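Local coordinates for protein glycoside hydrolase (Streptococcus pneumoniae serotype 4, PDB 6ORH) that probably hydrolyses alpha-L-fucosidic linkages as a glycoside hydrolase of family 29, pairing a TIM-barrel domain with a galactose-binding-like domain, at residues G121-P126 with W169-R174; A25-G30 with L71-K76. The protein carries 2 engineered substitutions. One frame throughout, in Å; residues are numbered along the deposited sequence.

Interaction 1 (G121-P126 with W169-R174). Engineered in segment 169-174: N171 (natural residue Asp). With GAL (beta-D-galactopyranose), chain C; FUC (alpha-L-fucopyranose), chain B; FUC (alpha-L-fucopyranose), chain D.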
loop_
_atom_site.group_PDB
_atom_site.type_symbol
_atom_site.label_atom_id
_atom_site.label_comp_id
_atom_site.label_asym_id
_atom_site.label_seq_id
_atom_site.Cartn_x
_atom_site.Cartn_y
_atom_site.Cartn_z
ATOM N N GLY A 121 11.198 -2.921 27.915
ATOM C CA GLY A 121 10.396 -1.708 27.921
ATOM C C GLY A 121 9.312 -1.819 28.973
ATOM O O GLY A 121 9.008 -2.932 29.438
ATOM N N VAL A 122 8.775 -0.664 29.361
ATOM C CA VAL A 122 7.738 -0.666 30.375
ATOM C C VAL A 122 6.610 0.251 29.935
ATOM O O VAL A 122 6.850 1.388 29.493
ATOM C CB VAL A 122 8.285 -0.264 31.762
ATOM C CG1 VAL A 122 8.902 1.131 31.771
ATOM C CG2 VAL A 122 7.150 -0.327 32.793
ATOM N N TYR A 123 5.383 -0.271 30.046
ATOM C CA TYR A 123 4.164 0.452 29.664
ATOM C C TYR A 123 3.418 0.770 30.949
ATOM O O TYR A 123 3.039 -0.142 31.689
ATOM C CB TYR A 123 3.355 -0.418 28.693
ATOM C CG TYR A 123 1.926 -0.036 28.331
ATOM C CD1 TYR A 123 0.949 0.144 29.306
ATOM C CD2 TYR A 123 1.531 -0.092 26.996
ATOM C CE1 TYR A 123 -0.354 0.456 28.939
ATOM C CE2 TYR A 123 0.222 0.166 26.619
ATOM C CZ TYR A 123 -0.723 0.435 27.600
ATOM O OH TYR A 123 -2.044 0.636 27.269
ATOM N N LEU A 124 3.239 2.071 31.207
ATOM C CA LEU A 124 2.565 2.550 32.406
ATOM C C LEU A 124 1.476 3.508 31.942
ATOM O O LEU A 124 1.783 4.605 31.473
ATOM C CB LEU A 124 3.598 3.282 33.275
ATOM C CG LEU A 124 3.138 3.769 34.648
ATOM C CD1 LEU A 124 2.962 2.598 35.615
ATOM C CD2 LEU A 124 4.208 4.727 35.209
ATOM N N SER A 125 0.213 3.081 32.019
ATOM C CA SER A 125 -0.840 3.865 31.384
ATOM C C SER A 125 -0.990 5.283 31.964
ATOM O O SER A 125 -1.268 5.431 33.158
ATOM C CB SER A 125 -2.153 3.121 31.431
ATOM O OG SER A 125 -3.201 3.916 30.852
ATOM N N PRO A 126 -0.920 6.373 31.164
ATOM C CA PRO A 126 -1.272 7.703 31.686
ATOM C C PRO A 126 -2.734 7.758 32.150
ATOM O O PRO A 126 -2.986 8.216 33.268
ATOM C CB PRO A 126 -0.971 8.629 30.494
ATOM C CG PRO A 126 0.132 7.871 29.776
ATOM C CD PRO A 126 -0.381 6.435 29.789
ATOM N N TRP A 169 6.668 3.366 27.549
ATOM C CA TRP A 169 5.480 3.523 26.714
ATOM C C TRP A 169 4.424 4.328 27.469
ATOM O O TRP A 169 3.973 3.918 28.556
ATOM C CB TRP A 169 4.928 2.121 26.369
ATOM C CG TRP A 169 4.845 1.848 24.894
ATOM C CD1 TRP A 169 5.879 1.532 24.060
ATOM C CD2 TRP A 169 3.655 1.811 24.085
ATOM N NE1 TRP A 169 5.434 1.329 22.781
ATOM C CE2 TRP A 169 4.066 1.446 22.778
ATOM C CE3 TRP A 169 2.283 2.038 24.332
ATOM C CZ2 TRP A 169 3.174 1.312 21.718
ATOM C CZ3 TRP A 169 1.401 1.857 23.278
ATOM C CH2 TRP A 169 1.850 1.548 21.987
ATOM N N MET A 170 4.015 5.463 26.862
ATOM C CA MET A 170 2.952 6.313 27.400
ATOM C C MET A 170 1.784 6.327 26.413
ATOM O O MET A 170 1.710 7.150 25.494
ATOM C CB MET A 170 3.498 7.737 27.570
ATOM C CG MET A 170 4.663 7.755 28.538
ATOM S SD MET A 170 5.314 9.416 28.668
ATOM C CE MET A 170 6.635 9.179 29.860
ATOM N N ASN A 171 0.873 5.372 26.586
ATOM C CA ASN A 171 -0.261 5.222 25.688
ATOM C C ASN A 171 -1.080 6.507 25.663
ATOM O O ASN A 171 -1.298 7.093 26.713
ATOM C CB ASN A 171 -1.120 4.047 26.188
ATOM C CG ASN A 171 -1.981 3.495 25.084
ATOM O OD1 ASN A 171 -2.881 4.169 24.590
ATOM N ND2 ASN A 171 -1.747 2.262 24.708
ATOM N N GLY A 172 -1.553 6.926 24.465
ATOM C CA GLY A 172 -2.335 8.159 24.396
ATOM C C GLY A 172 -3.851 7.948 24.575
ATOM O O GLY A 172 -4.584 8.940 24.608
ATOM N N ALA A 173 -4.303 6.699 24.744
ATOM C CA ALA A 173 -5.735 6.377 24.761
ATOM C C ALA A 173 -6.401 6.811 26.068
ATOM O O ALA A 173 -5.878 6.568 27.157
ATOM C CB ALA A 173 -5.960 4.895 24.517
ATOM N N ARG A 174 -7.595 7.418 25.947
ATOM C CA ARG A 174 -8.416 7.709 27.112
ATOM C C ARG A 174 -9.889 7.601 26.711
ATOM O O ARG A 174 -10.252 8.006 25.610
ATOM C CB ARG A 174 -8.110 9.116 27.616
ATOM C CG ARG A 174 -8.924 9.522 28.835
ATOM C CD ARG A 174 -8.366 10.682 29.613
ATOM N NE ARG A 174 -8.413 11.899 28.801
ATOM C CZ ARG A 174 -7.641 12.963 28.974
ATOM N NH1 ARG A 174 -6.754 12.993 29.964
ATOM N NH2 ARG A 174 -7.768 14.010 28.162
HETATM C C1 GAL C . -4.179 4.530 20.426
HETATM C C2 GAL C . -3.835 5.936 20.964
HETATM C C3 GAL C . -2.387 6.318 20.622
HETATM C C4 GAL C . -1.405 5.174 20.892
HETATM C C5 GAL C . -1.946 3.914 20.202
HETATM C C6 GAL C . -1.065 2.699 20.369
HETATM O O2 GAL C . -4.711 6.899 20.356
HETATM O O3 GAL C . -2.009 7.526 21.340
HETATM O O4 GAL C . -1.262 4.920 22.319
HETATM O O5 GAL C . -3.200 3.581 20.846
HETATM O O6 GAL C . -1.548 1.643 19.495
HETATM C C1 FUC B . -4.595 1.496 22.980
HETATM C C2 FUC B . -5.067 0.891 24.290
HETATM C C3 FUC B . -5.126 -0.622 24.104
HETATM C C4 FUC B . -3.717 -1.170 23.856
HETATM C C5 FUC B . -3.147 -0.458 22.604
HETATM C C6 FUC B . -1.685 -0.793 22.371
HETATM O O2 FUC B . -6.382 1.413 24.550
HETATM O O3 FUC B . -5.694 -1.215 25.286
HETATM O O4 FUC B . -2.908 -0.941 25.044
HETATM O O5 FUC B . -3.269 1.017 22.696
HETATM C C1 FUC D . -5.151 7.927 21.248
HETATM C C2 FUC D . -5.415 9.170 20.376
HETATM C C3 FUC D . -6.674 8.912 19.518
HETATM C C4 FUC D . -7.874 8.590 20.381
HETATM C C5 FUC D . -7.523 7.356 21.201
HETATM C C6 FUC D . -8.617 6.925 22.169
HETATM O O2 FUC D . -4.280 9.393 19.579
HETATM O O3 FUC D . -7.011 10.029 18.676
HETATM O O4 FUC D . -8.187 9.677 21.271
HETATM O O5 FUC D . -6.350 7.670 21.943
#
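Y123 and W169 sit side by side where two parallel strands meet, and the backbone bonds flank this pair. The N-H of W169 gives V122 O a 2.8 Å bond; the return bond from L124 N to W169 O is weak. The two aromatic side chains lie on one face of the sheet with planes 11° apart but slid past each other, so that Y123 CD2 touches W169 CE3 at 3.5 Å. Y123 CG, anti to its backbone N (chi1 169°), directs the hydroxyl into the sugar pocket at the C-terminal end of a TIM barrel's parallel strands, where OH donates to fucose O4 (chain B). N171, engineered from Asp, splits its amide between the sugars: ND2 gives O5 of the chain B fucose a nearly straight 2.8 Å bond (177°). Its OD1 accepts from A173 N at 2.9 Å, in the carbonyl plane and on a lone pair, forming an Asx turn, and takes a weak bond from galactose O4. That same O4 accepts from G172 N at 3.0 Å. W169 NE1 is satisfied by E255, while W169 CH2 meets galactose C6 at 3.5 Å. Beyond the strands, P126 CD packs against N171 O.

Interaction 2 (A25-G30 with L71-K76); sequences AFIHFG and LILVVK. With FUC (alpha-L-fucopyranose), chain B.
Two neighbouring parallel strands of the TIM barrel, 23-27 and 70-74, pair here through the backbones of A25, I27, I72 and V74; they are the first two strands of the barrel in chain order. The strand segments run 15° apart. I72 N donates to A25 O at 2.7 Å, I27 N to I72 O at 2.9 Å and V74 N to I27 O at 3.0 Å, an alternation in which I72 and I27 each use both their N-H and their carbonyl.

Side chains then divide between the two faces. On one, I27 reaches across L71 and L73: its CD1 meets L71 CD2 at 3.9 Å, while CG2, anti to the backbone N, rests on L73 CD1. Helices 56-65 and 105-116 cover this face. On the other, toward the barrel interior, the F26 ring turns its edge to I72 O, in plane with CD1 at 3.4 Å, and CE1 lies against I72 CG2.

Just past strand 23-27, H28 is held from several directions. V74 CG2 stands over the middle of one imidazole face, a CH-pi contact 3.8 Å from the centroid and 5° off the normal, and the ring in turn puts CE1 over the F26 face. H28 ND1 is hydrogen-bonded to N295 OD1, which, with the 2.8 Å hydrogen bond between NE2 and fucose O4 (chain B) in the ring plane, holds the rotation of the ring. Residues just beyond the C-terminal strand ends that face the substrate are typical of the active-site rim of a TIM barrel.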
loop_
_atom_site.group_PDB
_atom_site.type_symbol
_atom_site.label_atom_id
_atom_site.label_comp_id
_atom_site.label_asym_id
_atom_site.label_seq_id
_atom_site.Cartn_x
_atom_site.Cartn_y
_atom_site.Cartn_z
ATOM N N ALA A 25 8.658 -7.351 21.240
ATOM C CA ALA A 25 7.434 -7.997 21.658
ATOM C C ALA A 25 6.723 -7.137 22.696
ATOM O O ALA A 25 7.386 -6.506 23.506
ATOM C CB ALA A 25 7.766 -9.355 22.259
ATOM N N PHE A 26 5.381 -7.145 22.672
ATOM C CA PHE A 26 4.556 -6.478 23.662
ATOM C C PHE A 26 3.886 -7.566 24.495
ATOM O O PHE A 26 3.548 -8.622 23.949
ATOM C CB PHE A 26 3.427 -5.754 22.934
ATOM C CG PHE A 26 3.127 -4.312 23.267
ATOM C CD1 PHE A 26 3.477 -3.722 24.484
ATOM C CD2 PHE A 26 2.380 -3.563 22.355
ATOM C CE1 PHE A 26 3.143 -2.405 24.753
ATOM C CE2 PHE A 26 2.056 -2.238 22.623
ATOM C CZ PHE A 26 2.432 -1.664 23.822
ATOM N N ILE A 27 3.720 -7.314 25.800
ATOM C CA ILE A 27 2.950 -8.244 26.626
ATOM C C ILE A 27 1.853 -7.458 27.343
ATOM O O ILE A 27 2.156 -6.618 28.199
ATOM C CB ILE A 27 3.877 -8.994 27.611
ATOM C CG1 ILE A 27 4.875 -9.890 26.863
ATOM C CG2 ILE A 27 3.023 -9.806 28.583
ATOM C CD1 ILE A 27 5.722 -10.840 27.747
ATOM N N HIS A 28 0.586 -7.743 26.980
ATOM C CA HIS A 28 -0.587 -7.248 27.696
ATOM C C HIS A 28 -1.144 -8.404 28.532
ATOM O O HIS A 28 -1.584 -9.407 27.979
ATOM C CB HIS A 28 -1.704 -6.737 26.749
ATOM C CG HIS A 28 -1.460 -5.384 26.150
ATOM N ND1 HIS A 28 -0.463 -5.161 25.205
ATOM C CD2 HIS A 28 -2.111 -4.206 26.313
ATOM C CE1 HIS A 28 -0.515 -3.871 24.835
ATOM N NE2 HIS A 28 -1.518 -3.279 25.488
ATOM N N PHE A 29 -1.088 -8.237 29.856
ATOM C CA PHE A 29 -1.568 -9.250 30.792
ATOM C C PHE A 29 -2.021 -8.524 32.052
ATOM O O PHE A 29 -1.442 -7.506 32.430
ATOM C CB PHE A 29 -0.410 -10.191 31.128
ATOM C CG PHE A 29 -0.744 -11.255 32.150
ATOM C CD1 PHE A 29 -1.638 -12.267 31.832
ATOM C CD2 PHE A 29 -0.192 -11.219 33.417
ATOM C CE1 PHE A 29 -1.957 -13.252 32.763
ATOM C CE2 PHE A 29 -0.487 -12.214 34.347
ATOM C CZ PHE A 29 -1.394 -13.213 34.023
ATOM N N GLY A 30 -3.103 -9.003 32.675
ATOM C CA GLY A 30 -3.538 -8.374 33.908
ATOM C C GLY A 30 -4.969 -8.792 34.231
ATOM O O GLY A 30 -5.429 -9.805 33.725
ATOM N N LEU A 71 11.351 -6.629 24.926
ATOM C CA LEU A 71 10.069 -7.035 25.493
ATOM C C LEU A 71 9.507 -5.832 26.252
ATOM O O LEU A 71 10.136 -5.390 27.233
ATOM C CB LEU A 71 10.333 -8.230 26.434
ATOM C CG LEU A 71 9.132 -8.901 27.111
ATOM C CD1 LEU A 71 9.587 -10.146 27.864
ATOM C CD2 LEU A 71 8.362 -7.976 28.075
ATOM N N ILE A 72 8.364 -5.308 25.760
ATOM C CA ILE A 72 7.674 -4.204 26.423
ATOM C C ILE A 72 6.527 -4.753 27.270
ATOM O O ILE A 72 5.551 -5.275 26.749
ATOM C CB ILE A 72 7.220 -3.142 25.403
ATOM C CG1 ILE A 72 8.392 -2.720 24.509
ATOM C CG2 ILE A 72 6.617 -1.935 26.131
ATOM C CD1 ILE A 72 8.054 -1.626 23.504
ATOM N N LEU A 73 6.659 -4.612 28.601
ATOM C CA LEU A 73 5.708 -5.196 29.537
ATOM C C LEU A 73 4.726 -4.130 30.015
ATOM O O LEU A 73 5.113 -3.099 30.594
ATOM C CB LEU A 73 6.508 -5.704 30.756
ATOM C CG LEU A 73 5.655 -6.374 31.841
ATOM C CD1 LEU A 73 4.987 -7.646 31.281
ATOM C CD2 LEU A 73 6.560 -6.776 33.021
ATOM N N VAL A 74 3.427 -4.454 29.894
ATOM C CA VAL A 74 2.413 -3.659 30.578
ATOM C C VAL A 74 2.508 -3.918 32.081
ATOM O O VAL A 74 2.352 -5.059 32.525
ATOM C CB VAL A 74 1.017 -3.999 30.037
ATOM C CG1 VAL A 74 -0.090 -3.359 30.892
ATOM C CG2 VAL A 74 0.916 -3.542 28.587
ATOM N N VAL A 75 2.756 -2.858 32.858
ATOM C CA VAL A 75 2.754 -3.023 34.312
ATOM C C VAL A 75 1.571 -2.303 34.947
ATOM O O VAL A 75 1.304 -2.499 36.140
ATOM C CB VAL A 75 4.081 -2.622 34.982
ATOM C CG1 VAL A 75 5.232 -3.443 34.426
ATOM C CG2 VAL A 75 4.359 -1.138 34.893
ATOM N N LYS A 76 0.897 -1.455 34.170
ATOM C CA LYS A 76 -0.368 -0.875 34.597
ATOM C C LYS A 76 -1.145 -0.481 33.349
ATOM O O LYS A 76 -0.684 0.375 32.581
ATOM C CB LYS A 76 -0.173 0.382 35.453
ATOM C CG LYS A 76 -1.463 0.842 36.141
ATOM C CD LYS A 76 -1.371 2.277 36.655
ATOM C CE LYS A 76 -1.434 3.285 35.518
ATOM N NZ LYS A 76 -1.498 4.687 36.014
HETATM C C1 FUC B . -4.595 1.496 22.980
HETATM C C2 FUC B . -5.067 0.891 24.290
HETATM C C3 FUC B . -5.126 -0.622 24.104
HETATM C C4 FUC B . -3.717 -1.170 23.856
HETATM C C5 FUC B . -3.147 -0.458 22.604
HETATM C C6 FUC B . -1.685 -0.793 22.371
HETATM O O2 FUC B . -6.382 1.413 24.550
HETATM O O3 FUC B . -5.694 -1.215 25.286
HETATM O O4 FUC B . -2.908 -0.941 25.044
HETATM O O5 FUC B . -3.269 1.017 22.696
HETATM O O HOH W 1 1.221 -7.323 31.423
#

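How the interactions relate
From the N terminus, interaction 2 comes first: 25-30 and 71-76 close a loop of 40 residues that includes helix 56-65. The chain then passes through helix 105-116 into strand 119-124, and interaction 1 closes the next loop, around helix 139-154, between 121-126 and 169-174. The two are in series, neither nested nor crossed, with centres about 10 Å apart. Strands 70-74 and 119-124 are neighbours, so the contacts merge into one run of four parallel strands: L71 O and L73 O probably accept from G121 N and Y123 N. Y123 CD2 also packs on F26 CE1, and both interactions converge on the same fucose.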